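Local atomic coordinates of quinoline 2-oxidoreductase large subunit (Pseudomonas putida, PDB entry 1T3Q), a protein that probably hydroxylates quinoline at its 2-position, using a molybdenum centre carried by a molybdopterin cytosine dinucleotide cofactor. Residues B[344-352]-B[400-408]; B[297-305]-B[377-386]. All coordinates share one frame; numbering follows the deposited sequence.

Contact 1: B[344-352]-B[400-408]; sequences ILGVYKVPA and IRRRNVVMP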
ATOM      1  N   ILE B 344      26.528  29.645  23.649  1.00 19.31           N
ATOM      2  CA  ILE B 344      26.926  29.599  25.056  1.00 19.57           C
ATOM      3  C   ILE B 344      26.566  30.840  25.891  1.00 19.63           C
ATOM      4  O   ILE B 344      26.425  30.743  27.112  1.00 21.01           O
ATOM      5  CB  ILE B 344      28.453  29.323  25.179  1.00 20.97           C
ATOM      6  CG1 ILE B 344      28.781  28.789  26.572  1.00 23.51           C
ATOM      7  CG2 ILE B 344      29.249  30.595  24.917  1.00 23.03           C
ATOM      8  CD1 ILE B 344      28.298  27.364  26.802  1.00 24.54           C
ATOM      9  N   LEU B 345      26.413  31.998  25.252  1.00 18.63           N
ATOM     10  CA  LEU B 345      26.074  33.216  25.987  1.00 20.44           C
ATOM     11  C   LEU B 345      24.580  33.302  26.239  1.00 20.78           C
ATOM     12  O   LEU B 345      24.114  34.108  27.049  1.00 20.01           O
ATOM     13  CB  LEU B 345      26.525  34.459  25.218  1.00 20.61           C
ATOM     14  CG  LEU B 345      28.031  34.543  24.969  1.00 21.30           C
ATOM     15  CD1 LEU B 345      28.362  35.842  24.248  1.00 21.38           C
ATOM     16  CD2 LEU B 345      28.762  34.462  26.296  1.00 20.73           C
ATOM     17  N   GLY B 346      23.835  32.467  25.529  1.00 21.81           N
ATOM     18  CA  GLY B 346      22.398  32.455  25.681  1.00 22.13           C
ATOM     19  C   GLY B 346      21.740  33.820  25.600  1.00 21.67           C
ATOM     20  O   GLY B 346      21.876  34.553  24.622  1.00 20.25           O
ATOM     21  N   VAL B 347      21.047  34.164  26.673  1.00 21.71           N
ATOM     22  CA  VAL B 347      20.280  35.394  26.777  1.00 22.55           C
ATOM     23  C   VAL B 347      21.023  36.584  27.405  1.00 22.38           C
ATOM     24  O   VAL B 347      20.463  37.678  27.539  1.00 20.67           O
ATOM     25  CB  VAL B 347      19.006  35.053  27.598  1.00 25.76           C
ATOM     26  CG1 VAL B 347      18.974  35.798  28.903  1.00 25.82           C
ATOM     27  CG2 VAL B 347      17.790  35.269  26.769  1.00 27.46           C
ATOM     28  N   TYR B 348      22.293  36.383  27.740  1.00 20.24           N
ATOM     29  CA  TYR B 348      23.064  37.398  28.441  1.00 20.84           C
ATOM     30  C   TYR B 348      24.086  38.214  27.668  1.00 21.07           C
ATOM     31  O   TYR B 348      24.564  37.811  26.611  1.00 21.58           O
ATOM     32  CB  TYR B 348      23.765  36.731  29.622  1.00 19.56           C
ATOM     33  CG  TYR B 348      22.856  35.813  30.412  1.00 20.37           C
ATOM     34  CD1 TYR B 348      21.999  36.316  31.390  1.00 20.45           C
ATOM     35  CD2 TYR B 348      22.834  34.440  30.159  1.00 20.03           C
ATOM     36  CE1 TYR B 348      21.143  35.472  32.102  1.00 20.31           C
ATOM     37  CE2 TYR B 348      21.984  33.590  30.860  1.00 18.88           C
ATOM     38  CZ  TYR B 348      21.143  34.110  31.829  1.00 19.90           C
ATOM     39  OH  TYR B 348      20.303  33.265  32.521  1.00 19.67           O
ATOM     40  N   LYS B 349      24.417  39.370  28.231  1.00 21.80           N
ATOM     41  CA  LYS B 349      25.404  40.266  27.655  1.00 22.45           C
ATOM     42  C   LYS B 349      26.727  40.021  28.383  1.00 21.77           C
ATOM     43  O   LYS B 349      26.868  40.330  29.565  1.00 22.78           O
ATOM     44  CB  LYS B 349      24.950  41.723  27.815  1.00 22.65           C
ATOM     45  CG  LYS B 349      23.689  42.051  27.017  1.00 23.37           C
ATOM     46  CD  LYS B 349      23.317  43.532  27.065  1.00 24.23           C
ATOM     47  CE  LYS B 349      22.788  43.951  28.424  1.00 25.10           C
ATOM     48  NZ  LYS B 349      22.353  45.382  28.425  1.00 25.45           N
ATOM     49  N   VAL B 350      27.683  39.433  27.672  1.00 22.47           N
ATOM     50  CA  VAL B 350      29.004  39.130  28.220  1.00 22.61           C
ATOM     51  C   VAL B 350      30.003  39.690  27.211  1.00 22.70           C
ATOM     52  O   VAL B 350      30.180  39.132  26.131  1.00 23.50           O
ATOM     53  CB  VAL B 350      29.215  37.600  28.362  1.00 23.43           C
ATOM     54  CG1 VAL B 350      30.529  37.323  29.077  1.00 22.85           C
ATOM     55  CG2 VAL B 350      28.047  36.981  29.127  1.00 22.88           C
ATOM     56  N   PRO B 351      30.676  40.797  27.560  1.00 23.34           N
ATOM     57  CA  PRO B 351      31.656  41.461  26.691  1.00 23.31           C
ATOM     58  C   PRO B 351      32.920  40.702  26.285  1.00 23.82           C
ATOM     59  O   PRO B 351      33.418  40.890  25.174  1.00 25.65           O
ATOM     60  CB  PRO B 351      31.968  42.741  27.456  1.00 23.19           C
ATOM     61  CG  PRO B 351      31.885  42.293  28.876  1.00 23.96           C
ATOM     62  CD  PRO B 351      30.631  41.445  28.883  1.00 23.40           C
ATOM     63  N   ALA B 352      33.446  39.857  27.165  1.00 22.08           N
ATOM     64  CA  ALA B 352      34.659  39.107  26.841  1.00 21.05           C
ATOM     65  C   ALA B 352      34.413  37.604  26.896  1.00 20.84           C
ATOM     66  O   ALA B 352      33.954  37.078  27.912  1.00 20.24           O
ATOM     67  CB  ALA B 352      35.783  39.485  27.799  1.00 20.44           C
ATOM     68  N   ILE B 400      20.154  38.676  39.584  1.00 21.09           N
ATOM     69  CA  ILE B 400      21.430  38.687  38.878  1.00 21.26           C
ATOM     70  C   ILE B 400      21.209  38.545  37.370  1.00 21.97           C
ATOM     71  O   ILE B 400      21.988  39.072  36.569  1.00 22.13           O
ATOM     72  CB  ILE B 400      22.389  37.585  39.382  1.00 21.66           C
ATOM     73  CG1 ILE B 400      23.804  37.870  38.864  1.00 21.59           C
ATOM     74  CG2 ILE B 400      21.918  36.206  38.919  1.00 20.21           C
ATOM     75  CD1 ILE B 400      24.886  37.045  39.533  1.00 23.22           C
ATOM     76  N   ARG B 401      20.144  37.848  36.981  1.00 20.31           N
ATOM     77  CA  ARG B 401      19.840  37.682  35.568  1.00 20.55           C
ATOM     78  C   ARG B 401      19.297  38.979  34.961  1.00 21.00           C
ATOM     79  O   ARG B 401      19.627  39.317  33.828  1.00 21.02           O
ATOM     80  CB  ARG B 401      18.863  36.516  35.363  1.00 19.43           C
ATOM     81  CG  ARG B 401      19.533  35.154  35.550  1.00 17.77           C
ATOM     82  CD  ARG B 401      18.543  34.001  35.462  1.00 19.10           C
ATOM     83  NE  ARG B 401      19.203  32.692  35.453  1.00 18.30           N
ATOM     84  CZ  ARG B 401      19.737  32.095  36.514  1.00 17.31           C
ATOM     85  NH1 ARG B 401      19.703  32.679  37.706  1.00 20.27           N
ATOM     86  NH2 ARG B 401      20.300  30.895  36.383  1.00 18.60           N
ATOM     87  N   ARG B 402      18.479  39.712  35.715  1.00 21.03           N
ATOM     88  CA  ARG B 402      17.945  40.982  35.221  1.00 22.80           C
ATOM     89  C   ARG B 402      19.079  41.943  34.876  1.00 23.07           C
ATOM     90  O   ARG B 402      18.964  42.750  33.958  1.00 23.46           O
ATOM     91  CB  ARG B 402      17.073  41.668  36.273  1.00 22.52           C
ATOM     92  CG  ARG B 402      15.804  40.940  36.632  1.00 25.00           C
ATOM     93  CD  ARG B 402      14.906  41.833  37.478  1.00 25.27           C
ATOM     94  NE  ARG B 402      13.715  41.107  37.897  1.00 28.72           N
ATOM     95  CZ  ARG B 402      13.592  40.485  39.063  1.00 26.72           C
ATOM     96  NH1 ARG B 402      14.586  40.509  39.940  1.00 26.12           N
ATOM     97  NH2 ARG B 402      12.482  39.816  39.337  1.00 28.12           N
ATOM     98  N   ARG B 403      20.169  41.856  35.628  1.00 22.77           N
ATOM     99  CA  ARG B 403      21.312  42.739  35.423  1.00 23.27           C
ATOM    100  C   ARG B 403      22.226  42.354  34.266  1.00 22.93           C
ATOM    101  O   ARG B 403      23.151  43.096  33.937  1.00 22.25           O
ATOM    102  CB  ARG B 403      22.134  42.819  36.713  1.00 22.66           C
ATOM    103  CG  ARG B 403      21.325  43.284  37.909  1.00 23.32           C
ATOM    104  CD  ARG B 403      22.159  43.337  39.169  1.00 23.55           C
ATOM    105  NE  ARG B 403      21.365  43.780  40.310  1.00 24.04           N
ATOM    106  CZ  ARG B 403      21.868  44.070  41.504  1.00 24.98           C
ATOM    107  NH1 ARG B 403      21.066  44.467  42.480  1.00 25.25           N
ATOM    108  NH2 ARG B 403      23.172  43.967  41.721  1.00 24.07           N
ATOM    109  N   ASN B 404      21.971  41.209  33.642  1.00 22.41           N
ATOM    110  CA  ASN B 404      22.817  40.764  32.538  1.00 22.26           C
ATOM    111  C   ASN B 404      22.075  40.389  31.264  1.00 22.68           C
ATOM    112  O   ASN B 404      22.683  40.219  30.207  1.00 22.00           O
ATOM    113  CB  ASN B 404      23.663  39.583  33.001  1.00 22.22           C
ATOM    114  CG  ASN B 404      24.690  39.983  34.033  1.00 22.70           C
ATOM    115  OD1 ASN B 404      25.698  40.614  33.706  1.00 23.59           O
ATOM    116  ND2 ASN B 404      24.437  39.637  35.291  1.00 19.77           N
ATOM    117  N   VAL B 405      20.758  40.264  31.360  1.00 22.03           N
ATOM    118  CA  VAL B 405      19.951  39.883  30.211  1.00 21.82           C
ATOM    119  C   VAL B 405      19.828  40.991  29.171  1.00 22.83           C
ATOM    120  O   VAL B 405      19.912  42.177  29.498  1.00 23.02           O
ATOM    121  CB  VAL B 405      18.526  39.473  30.667  1.00 23.29           C
ATOM    122  CG1 VAL B 405      17.759  40.696  31.154  1.00 21.97           C
ATOM    123  CG2 VAL B 405      17.795  38.805  29.545  1.00 24.53           C
ATOM    124  N   VAL B 406      19.655  40.605  27.911  1.00 21.86           N
ATOM    125  CA  VAL B 406      19.465  41.596  26.865  1.00 21.65           C
ATOM    126  C   VAL B 406      18.131  42.231  27.231  1.00 22.38           C
ATOM    127  O   VAL B 406      17.118  41.537  27.349  1.00 22.30           O
ATOM    128  CB  VAL B 406      19.363  40.953  25.467  1.00 21.51           C
ATOM    129  CG1 VAL B 406      18.964  42.003  24.438  1.00 22.65           C
ATOM    130  CG2 VAL B 406      20.698  40.335  25.082  1.00 21.82           C
ATOM    131  N   MET B 407      18.138  43.544  27.428  1.00 22.43           N
ATOM    132  CA  MET B 407      16.939  44.274  27.824  1.00 23.06           C
ATOM    133  C   MET B 407      16.038  44.680  26.662  1.00 23.24           C
ATOM    134  O   MET B 407      16.477  44.756  25.513  1.00 23.22           O
ATOM    135  CB  MET B 407      17.344  45.523  28.614  1.00 24.55           C
ATOM    136  CG  MET B 407      18.064  45.234  29.925  1.00 27.06           C
ATOM    137  SD  MET B 407      16.972  44.559  31.194  1.00 29.80           S
ATOM    138  CE  MET B 407      16.196  46.083  31.802  1.00 29.48           C
ATOM    139  N   PRO B 408      14.753  44.951  26.955  1.00 23.71           N
ATOM    140  CA  PRO B 408      13.798  45.353  25.922  1.00 23.88           C
ATOM    141  C   PRO B 408      14.342  46.509  25.081  1.00 25.29           C
ATOM    142  O   PRO B 408      14.196  46.530  23.857  1.00 26.39           O
ATOM    143  CB  PRO B 408      12.567  45.750  26.732  1.00 24.13           C
ATOM    144  CG  PRO B 408      12.632  44.806  27.905  1.00 23.38           C
ATOM    145  CD  PRO B 408      14.098  44.866  28.274  1.00 23.01           C
TER
HETATM  146  O   HOH W   1      25.890  41.943  31.410  1.00 23.03           O

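Contact 2: B[297-305]-B[377-386]; sequences QQRNEMGLA and AGQIARETLI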
ATOM      1  N   GLN B 297      27.036  13.660  25.860  1.00 18.44           N
ATOM      2  CA  GLN B 297      28.284  13.504  26.589  1.00 18.09           C
ATOM      3  C   GLN B 297      29.379  14.510  26.273  1.00 19.80           C
ATOM      4  O   GLN B 297      30.218  14.287  25.406  1.00 21.55           O
ATOM      5  CB  GLN B 297      28.850  12.085  26.445  1.00 16.91           C
ATOM      6  CG  GLN B 297      30.070  11.868  27.346  1.00 16.05           C
ATOM      7  CD  GLN B 297      30.524  10.424  27.440  1.00 18.54           C
ATOM      8  OE1 GLN B 297      30.454   9.667  26.474  1.00 18.16           O
ATOM      9  NE2 GLN B 297      31.022  10.044  28.612  1.00 20.97           N
ATOM     10  N   GLN B 298      29.352  15.630  26.976  1.00 20.49           N
ATOM     11  CA  GLN B 298      30.395  16.623  26.810  1.00 21.28           C
ATOM     12  C   GLN B 298      30.848  17.116  28.173  1.00 22.19           C
ATOM     13  O   GLN B 298      30.126  17.008  29.168  1.00 21.09           O
ATOM     14  CB  GLN B 298      29.962  17.793  25.898  1.00 24.59           C
ATOM     15  CG  GLN B 298      28.615  18.430  26.145  1.00 23.72           C
ATOM     16  CD  GLN B 298      28.410  19.709  25.315  1.00 22.61           C
ATOM     17  OE1 GLN B 298      29.091  20.714  25.529  1.00 20.94           O
ATOM     18  NE2 GLN B 298      27.472  19.669  24.369  1.00 16.70           N
ATOM     19  N   ARG B 299      32.079  17.605  28.216  1.00 19.97           N
ATOM     20  CA  ARG B 299      32.669  18.123  29.433  1.00 20.46           C
ATOM     21  C   ARG B 299      32.810  19.610  29.160  1.00 20.13           C
ATOM     22  O   ARG B 299      33.263  20.000  28.085  1.00 19.62           O
ATOM     23  CB  ARG B 299      34.048  17.488  29.646  1.00 22.07           C
ATOM     24  N   ASN B 300      32.378  20.434  30.104  1.00 18.71           N
ATOM     25  CA  ASN B 300      32.487  21.877  29.944  1.00 20.56           C
ATOM     26  C   ASN B 300      33.189  22.490  31.141  1.00 21.31           C
ATOM     27  O   ASN B 300      32.634  22.545  32.239  1.00 21.97           O
ATOM     28  CB  ASN B 300      31.109  22.529  29.769  1.00 19.10           C
ATOM     29  CG  ASN B 300      30.468  22.195  28.434  1.00 20.44           C
ATOM     30  OD1 ASN B 300      29.716  21.223  28.311  1.00 21.24           O
ATOM     31  ND2 ASN B 300      30.777  22.991  27.419  1.00 17.13           N
ATOM     32  N   GLU B 301      34.426  22.923  30.926  1.00 20.25           N
ATOM     33  CA  GLU B 301      35.201  23.568  31.970  1.00 20.70           C
ATOM     34  C   GLU B 301      34.861  25.036  31.777  1.00 20.81           C
ATOM     35  O   GLU B 301      35.426  25.708  30.915  1.00 17.74           O
ATOM     36  CB  GLU B 301      36.691  23.320  31.748  1.00 23.43           C
ATOM     37  CG  GLU B 301      37.084  21.868  31.909  1.00 30.25           C
ATOM     38  CD  GLU B 301      38.510  21.599  31.487  1.00 34.70           C
ATOM     39  OE1 GLU B 301      39.403  22.376  31.887  1.00 36.34           O
ATOM     40  OE2 GLU B 301      38.736  20.605  30.761  1.00 38.74           O
ATOM     41  N   MET B 302      33.917  25.517  32.574  1.00 20.26           N
ATOM     42  CA  MET B 302      33.445  26.883  32.455  1.00 20.36           C
ATOM     43  C   MET B 302      33.841  27.790  33.605  1.00 20.93           C
ATOM     44  O   MET B 302      33.950  27.360  34.753  1.00 22.40           O
ATOM     45  CB  MET B 302      31.920  26.870  32.312  1.00 21.25           C
ATOM     46  CG  MET B 302      31.306  28.201  31.916  1.00 23.01           C
ATOM     47  SD  MET B 302      29.509  28.077  31.749  1.00 21.72           S
ATOM     48  CE  MET B 302      29.362  27.317  30.160  1.00 21.11           C
ATOM     49  N   GLY B 303      34.059  29.059  33.274  1.00 21.38           N
ATOM     50  CA  GLY B 303      34.427  30.043  34.273  1.00 20.04           C
ATOM     51  C   GLY B 303      33.666  31.319  33.977  1.00 19.42           C
ATOM     52  O   GLY B 303      33.519  31.701  32.820  1.00 20.71           O
ATOM     53  N   LEU B 304      33.163  31.967  35.021  1.00 20.43           N
ATOM     54  CA  LEU B 304      32.417  33.207  34.872  1.00 20.25           C
ATOM     55  C   LEU B 304      32.994  34.254  35.811  1.00 19.44           C
ATOM     56  O   LEU B 304      33.143  34.016  37.005  1.00 20.42           O
ATOM     57  CB  LEU B 304      30.938  32.977  35.201  1.00 21.22           C
ATOM     58  CG  LEU B 304      29.984  34.174  35.136  1.00 22.98           C
ATOM     59  CD1 LEU B 304      29.877  34.679  33.705  1.00 22.72           C
ATOM     60  CD2 LEU B 304      28.604  33.746  35.643  1.00 24.99           C
ATOM     61  N   ALA B 305      33.342  35.408  35.259  1.00 20.72           N
ATOM     62  CA  ALA B 305      33.893  36.501  36.050  1.00 20.56           C
ATOM     63  C   ALA B 305      32.811  37.570  36.126  1.00 20.43           C
ATOM     64  O   ALA B 305      32.096  37.792  35.155  1.00 20.85           O
ATOM     65  CB  ALA B 305      35.143  37.059  35.378  1.00 21.69           C
ATOM     66  N   ALA B 377      24.182  20.924  27.636  1.00 16.63           N
ATOM     67  CA  ALA B 377      25.324  20.917  28.554  1.00 15.24           C
ATOM     68  C   ALA B 377      25.743  22.306  29.023  1.00 16.57           C
ATOM     69  O   ALA B 377      25.896  22.539  30.226  1.00 17.66           O
ATOM     70  CB  ALA B 377      26.514  20.208  27.911  1.00 16.35           C
ATOM     71  N   GLY B 378      25.933  23.216  28.076  1.00 16.29           N
ATOM     72  CA  GLY B 378      26.342  24.572  28.417  1.00 17.38           C
ATOM     73  C   GLY B 378      25.287  25.316  29.215  1.00 17.45           C
ATOM     74  O   GLY B 378      25.610  26.140  30.066  1.00 18.94           O
ATOM     75  N   GLN B 379      24.021  25.038  28.926  1.00 17.47           N
ATOM     76  CA  GLN B 379      22.919  25.673  29.644  1.00 16.28           C
ATOM     77  C   GLN B 379      23.024  25.262  31.113  1.00 16.81           C
ATOM     78  O   GLN B 379      22.919  26.096  32.010  1.00 17.02           O
ATOM     79  CB  GLN B 379      21.578  25.220  29.053  1.00 17.48           C
ATOM     80  CG  GLN B 379      20.333  25.885  29.663  1.00 15.89           C
ATOM     81  CD  GLN B 379      20.173  27.343  29.263  1.00 19.22           C
ATOM     82  OE1 GLN B 379      20.696  27.782  28.235  1.00 18.93           O
ATOM     83  NE2 GLN B 379      19.422  28.096  30.060  1.00 17.50           N
ATOM     84  N   ILE B 380      23.236  23.969  31.357  1.00 15.88           N
ATOM     85  CA  ILE B 380      23.384  23.466  32.720  1.00 16.85           C
ATOM     86  C   ILE B 380      24.537  24.170  33.433  1.00 17.48           C
ATOM     87  O   ILE B 380      24.383  24.693  34.534  1.00 16.78           O
ATOM     88  CB  ILE B 380      23.675  21.934  32.740  1.00 17.16           C
ATOM     89  CG1 ILE B 380      22.420  21.153  32.349  1.00 15.67           C
ATOM     90  CG2 ILE B 380      24.154  21.504  34.131  1.00 17.78           C
ATOM     91  CD1 ILE B 380      22.666  19.667  32.155  1.00 17.65           C
ATOM     92  N   ALA B 381      25.700  24.175  32.789  1.00 16.84           N
ATOM     93  CA  ALA B 381      26.893  24.786  33.359  1.00 18.10           C
ATOM     94  C   ALA B 381      26.755  26.280  33.651  1.00 17.31           C
ATOM     95  O   ALA B 381      27.047  26.728  34.760  1.00 17.74           O
ATOM     96  CB  ALA B 381      28.084  24.544  32.430  1.00 16.58           C
ATOM     97  N   ARG B 382      26.303  27.047  32.664  1.00 17.82           N
ATOM     98  CA  ARG B 382      26.166  28.493  32.843  1.00 18.42           C
ATOM     99  C   ARG B 382      25.110  28.873  33.878  1.00 17.36           C
ATOM    100  O   ARG B 382      25.374  29.671  34.770  1.00 17.66           O
ATOM    101  CB  ARG B 382      25.830  29.174  31.512  1.00 17.85           C
ATOM    102  CG  ARG B 382      25.947  30.698  31.557  1.00 19.70           C
ATOM    103  CD  ARG B 382      25.259  31.344  30.369  1.00 22.81           C
ATOM    104  NE  ARG B 382      23.872  30.909  30.281  1.00 26.85           N
ATOM    105  CZ  ARG B 382      23.401  30.089  29.350  1.00 26.50           C
ATOM    106  NH1 ARG B 382      22.124  29.739  29.364  1.00 27.21           N
ATOM    107  NH2 ARG B 382      24.201  29.640  28.390  1.00 26.01           N
ATOM    108  N   GLU B 383      23.912  28.307  33.761  1.00 17.55           N
ATOM    109  CA  GLU B 383      22.854  28.639  34.706  1.00 16.26           C
ATOM    110  C   GLU B 383      23.232  28.247  36.129  1.00 17.09           C
ATOM    111  O   GLU B 383      22.885  28.943  37.081  1.00 16.26           O
ATOM    112  CB  GLU B 383      21.539  27.975  34.296  1.00 16.50           C
ATOM    113  CG  GLU B 383      20.993  28.460  32.946  1.00 17.51           C
ATOM    114  CD  GLU B 383      20.721  29.963  32.919  1.00 19.85           C
ATOM    115  OE1 GLU B 383      21.396  30.689  32.153  1.00 20.33           O
ATOM    116  OE2 GLU B 383      19.828  30.421  33.664  1.00 20.70           O
ATOM    117  N   THR B 384      23.949  27.138  36.277  1.00 17.25           N
ATOM    118  CA  THR B 384      24.374  26.697  37.599  1.00 19.10           C
ATOM    119  C   THR B 384      25.404  27.669  38.176  1.00 19.46           C
ATOM    120  O   THR B 384      25.376  27.982  39.365  1.00 19.61           O
ATOM    121  CB  THR B 384      24.970  25.268  37.547  1.00 21.91           C
ATOM    122  OG1 THR B 384      23.930  24.333  37.230  1.00 22.37           O
ATOM    123  CG2 THR B 384      25.585  24.886  38.888  1.00 22.26           C
ATOM    124  N   LEU B 385      26.310  28.150  37.333  1.00 18.69           N
ATOM    125  CA  LEU B 385      27.327  29.098  37.782  1.00 18.47           C
ATOM    126  C   LEU B 385      26.698  30.457  38.076  1.00 17.60           C
ATOM    127  O   LEU B 385      27.117  31.158  38.995  1.00 18.45           O
ATOM    128  CB  LEU B 385      28.420  29.247  36.722  1.00 17.16           C
ATOM    129  CG  LEU B 385      29.323  28.025  36.537  1.00 18.49           C
ATOM    130  CD1 LEU B 385      30.360  28.306  35.450  1.00 19.90           C
ATOM    131  CD2 LEU B 385      30.017  27.701  37.850  1.00 18.68           C
ATOM    132  N   ILE B 386      25.689  30.824  37.296  1.00 18.56           N
ATOM    133  CA  ILE B 386      25.001  32.094  37.500  1.00 18.96           C
ATOM    134  C   ILE B 386      24.322  32.095  38.873  1.00 20.99           C
ATOM    135  O   ILE B 386      24.375  33.092  39.602  1.00 21.47           O
ATOM    136  CB  ILE B 386      23.962  32.341  36.385  1.00 19.73           C
ATOM    137  CG1 ILE B 386      24.694  32.662  35.075  1.00 18.64           C
ATOM    138  CG2 ILE B 386      23.008  33.462  36.784  1.00 20.17           C
ATOM    139  CD1 ILE B 386      23.783  32.891  33.880  1.00 18.14           C
TER

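Contact 1: B[344-352]-B[400-408]
Lys349 N donates to Asn404 O at 2.8 Å, and Val406 N donates back to Val347 O at 3.1 Å. The two bonds flank Tyr348 and Val405, which form an isolated antiparallel beta bridge as a non-hydrogen-bonded pair. It joins the loop between helix 337-342 and strand 352-360 to the chain leaving helix 397-402, within the molybdopterin cofactor-binding domain. The CA atoms of Tyr348 and Val405 add CH···O contacts to the same two carbonyl oxygens. Just before the bridge, Leu345 to Tyr348 make a type II' turn, with Gly346 at positive phi.

The Asn404 amide serves both sides. Its ND2 gives a hydrogen bond to Ile400 O of helix 397-402 at 2.8 Å. Its OD1 accepts from Phe312 N and from a water that also donates to Lys349 O, 2.6 Å from the water oxygen. The Arg401 chain, extended from CG to NE, passes obliquely across the Tyr348 side chain. Its CG meets the ring edge 3.8 Å from Tyr348 CE1. Arg401 NE makes a weak bond to Tyr348 OH at 3.2 Å, with the guanidinium turned 65° from the ring plane. The stronger partners lie beyond: Tyr348 OH bonds to Glu383, and Arg401 bonds to Pro397 O and makes salt bridges to Glu383 and Asp387.

Lys349 bends at chi3 (-71°), bringing CE within 3.5 Å of Val405 O, while NZ makes a salt bridge to Asp410. Its CG packs against CG2 of Val406. Tyr426 of helix 426-437 touches Val347, Val405 and Val406. The nearly eclipsed chi1 of Val347 (116°) and the short 3.3 Å from its CG1 to Val405 CG2 leave the exact placing of that methyl doubtful; as modelled, CG1 sits over the centre of one face of the Tyr348 ring.

Contact 2: B[297-305]-B[377-386]
Met302 reaches from its strand to the helix that carries Ala381, Arg382 and Leu385. With CG anti to the backbone N (chi1 -169°), the chain heads for the helix, and CB and CG both pack on Leu385 CD1, CG at 3.7 Å. SD comes to 3.5 Å from Arg382 N. A bend at chi3 (-79°) then turns CE to Ala381 CB at 3.8 Å. This is helix-on-sheet packing: strand 298-306, held between strands 185-193 and 312-322, lies under helix 375-393. The segment axes pass 8.9 Å apart at 29°. Toward the strand start, Gln298 CD meets Ala377 CB at 3.3 Å, while its NE2 bonds to Glu336. Leu304 and Ile386 cross at a slant, Leu304 CD2 lying 4.1 Å from Ile386 CG1. The Arg382 guanidinium turns away from the strand. NE and NH1 both grip Glu383 OE1 side-on, NH1 also bonds to Gln379 OE1 at 2.7 Å, and NH2 bonds to Ile344 O. A leucine in place of Arg382 would probably leave Gln379 OE1 and Ile344 O each short of a donor and strip Glu383 OE1 of two. Asn300 OD1 rests on Ala377 CB at 3.4 Å, while its ND2 bonds to Asn317 OD1.

How the contacts relate
From the N terminus the segments come in the order 297-305, 344-352, 377-386, 400-408. Contact 2 closes a loop of 71 residues and contact 1 one of 47. The second loop opens before the first has closed, so the two cross rather than nest. Contact 2 sets helix 375-393 on the sheet. Contact 1 ties the loop leading into strand 352-360 to the chain after the next helix, 397-402. Their centres lie about 15 Å apart, yet they touch. Arg382 NH2 probably bonds to Ile344 O at 2.8 Å, and Arg401 NH2 makes a salt bridge to Glu383 OE2, also at 2.8 Å. Arg382 and Glu383 thus join the contacts from one helix.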